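Long-range contact in putative bacterial transcription regulation protein (Staphylococcus aureus, PDB 3LUR), which probably acts as an effector-binding protein in bacterial transcription regulation, its ligand being unknown: residues G57-L61 with Y72-T77. Coordinates in Å, arbitrary orientation, origin at the centre of the assembly. Where two conformers were deposited one is given. Residue numbers count along the deposited sequence, not the author numbering.
Sequences GILGL and YMIAVT
Tyr72 sets its ring against the Gly60-Leu61 backbone, with Leu61 N over one ring face and Tyr72 OH 3.2 Å from Gly60 CA, on the beta hairpin formed by strands 58-64 and 70-77 of an antiparallel barrel. Segments 58-61 and 72-77 run with N-to-C directions 165° apart and axes 4.6 Å apart at closest approach. Their register pairs Leu59 with Ala75 and Leu61 with Met73 as hydrogen-bonded pairs (CA-CA 5.1 and 4.8 Å), and Gly60 with Ile74 as the non-hydrogen-bonded pair between them (CA-CA 4.8 Å). Four bonds fix this ladder: Leu59 N to Ala75 O at 2.8 Å, Ala75 N to Leu59 O at 2.9 Å, Leu61 N to Met73 O at 2.8 Å and Met73 N to Leu61 O at 2.7 Å.

Leu59, Leu61, Met73 (selenomethionine, chi1 to chi3 all t) and Ala75 share one face, where Leu61 CB lies 4.2 Å from Met73 CB. Gly60 and Ile74 mark the other face. A CB on Gly60 would fall 1.9 Å from Tyr72 OH, so Tyr72 as placed (chi1 t) leaves no room for one; the hydroxyl hydrogen-bonds to Glu136 and Trp35. Helix 24-41 covers Ile74 on this face. Ile58, with both chi angles t, places CD1 4.0 Å from Ile74 CG2 and CG1 3.9 Å from Val76 CG1. Tetraethylene glycol and ethanediol, probably from the crystallisation liquor, lie near Ile58 and may mark a pocket, as would suit an effector-binding domain of the SHS2 clan. Beyond the last direct bond a water bridges Gly57 O at 2.8 Å and Thr77 N at 2.9 Å, accepting from the latter.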
loop_
_atom_site.group_PDB
_atom_site.type_symbol
_atom_site.label_atom_id
_atom_site.label_comp_id
_atom_site.label_asym_id
_atom_site.label_seq_id
_atom_site.Cartn_x
_atom_site.Cartn_y
_atom_site.Cartn_z
ATOM N N GLY A 57 10.344 3.161 1.094
ATOM C CA GLY A 57 10.004 1.974 0.380
ATOM C C GLY A 57 9.053 2.333 -0.728
ATOM O O GLY A 57 8.860 3.519 -1.052
ATOM N N ILE A 58 8.537 1.313 -1.361
ATOM C CA ILE A 58 7.585 1.510 -2.421
ATOM C C ILE A 58 6.250 0.997 -1.883
ATOM O O ILE A 58 6.201 0.003 -1.105
ATOM C CB ILE A 58 8.059 0.845 -3.740
ATOM C CG1 ILE A 58 7.071 1.141 -4.876
ATOM C CG2 ILE A 58 8.294 -0.651 -3.547
ATOM C CD1 ILE A 58 7.627 0.895 -6.254
ATOM N N LEU A 59 5.196 1.691 -2.250
ATOM C CA LEU A 59 3.862 1.386 -1.768
ATOM C C LEU A 59 3.005 0.593 -2.716
ATOM O O LEU A 59 3.034 0.791 -3.955
ATOM C CB LEU A 59 3.094 2.679 -1.454
ATOM C CG LEU A 59 3.456 3.616 -0.287
ATOM C CD1 LEU A 59 4.685 4.473 -0.513
ATOM C CD2 LEU A 59 2.258 4.571 -0.008
ATOM N N GLY A 60 2.207 -0.282 -2.095
ATOM C CA GLY A 60 1.101 -0.935 -2.704
ATOM C C GLY A 60 -0.101 -0.328 -2.000
ATOM O O GLY A 60 -0.459 -0.737 -0.887
ATOM N N LEU A 61 -0.685 0.680 -2.621
ATOM C CA LEU A 61 -1.797 1.420 -2.013
ATOM C C LEU A 61 -3.132 0.832 -2.426
ATOM O O LEU A 61 -3.483 0.807 -3.621
ATOM C CB LEU A 61 -1.740 2.910 -2.406
ATOM C CG LEU A 61 -2.761 3.871 -1.773
ATOM C CD1 LEU A 61 -2.407 4.230 -0.326
ATOM C CD2 LEU A 61 -2.881 5.132 -2.603
ATOM N N TYR A 72 -5.661 -0.713 -6.757
ATOM C CA TYR A 72 -4.380 -0.887 -6.165
ATOM C C TYR A 72 -3.443 0.026 -6.924
ATOM O O TYR A 72 -3.417 -0.019 -8.153
ATOM C CB TYR A 72 -3.923 -2.294 -6.358
ATOM C CG TYR A 72 -2.705 -2.689 -5.623
ATOM C CD1 TYR A 72 -2.786 -3.062 -4.287
ATOM C CD2 TYR A 72 -1.470 -2.778 -6.253
ATOM C CE1 TYR A 72 -1.682 -3.492 -3.591
ATOM C CE2 TYR A 72 -0.346 -3.208 -5.559
ATOM C CZ TYR A 72 -0.464 -3.580 -4.230
ATOM O OH TYR A 72 0.608 -4.045 -3.508
HETATM N N MSE A 73 -2.711 0.853 -6.211
HETATM C CA MSE A 73 -1.767 1.733 -6.849
HETATM C C MSE A 73 -0.352 1.435 -6.386
HETATM O O MSE A 73 -0.037 1.435 -5.185
HETATM C CB MSE A 73 -2.143 3.202 -6.596
HETATM C CG MSE A 73 -1.218 4.207 -7.237
HETATM SE SE MSE A 73 -1.739 5.980 -6.577
HETATM C CE MSE A 73 -0.473 7.041 -7.536
ATOM N N ILE A 74 0.516 1.155 -7.345
ATOM C CA ILE A 74 1.934 0.990 -7.056
ATOM C C ILE A 74 2.482 2.410 -7.120
ATOM O O ILE A 74 2.304 3.094 -8.129
ATOM C CB ILE A 74 2.583 0.071 -8.081
ATOM C CG1 ILE A 74 2.045 -1.342 -7.854
ATOM C CG2 ILE A 74 4.132 0.121 -7.993
ATOM C CD1 ILE A 74 2.478 -2.359 -8.911
ATOM N N ALA A 75 3.116 2.862 -6.050
ATOM C CA ALA A 75 3.488 4.252 -5.972
ATOM C C ALA A 75 4.623 4.519 -5.003
ATOM O O ALA A 75 4.932 3.709 -4.105
ATOM C CB ALA A 75 2.261 5.047 -5.498
ATOM N N VAL A 76 5.204 5.693 -5.167
ATOM C CA VAL A 76 6.227 6.188 -4.249
ATOM C C VAL A 76 5.823 7.577 -3.791
ATOM O O VAL A 76 5.083 8.280 -4.481
ATOM C CB VAL A 76 7.634 6.287 -4.890
ATOM C CG1 VAL A 76 8.121 4.918 -5.334
ATOM C CG2 VAL A 76 7.663 7.292 -6.069
ATOM N N THR A 77 6.315 7.974 -2.621
ATOM C CA THR A 77 6.104 9.333 -2.154
ATOM C C THR A 77 7.055 10.194 -2.945
ATOM O O THR A 77 8.267 9.894 -3.059
ATOM C CB THR A 77 6.397 9.496 -0.685
ATOM O OG1 THR A 77 7.733 9.062 -0.416
ATOM C CG2 THR A 77 5.408 8.725 0.154
HETATM O O HOH W 1 7.699 6.081 -0.976
#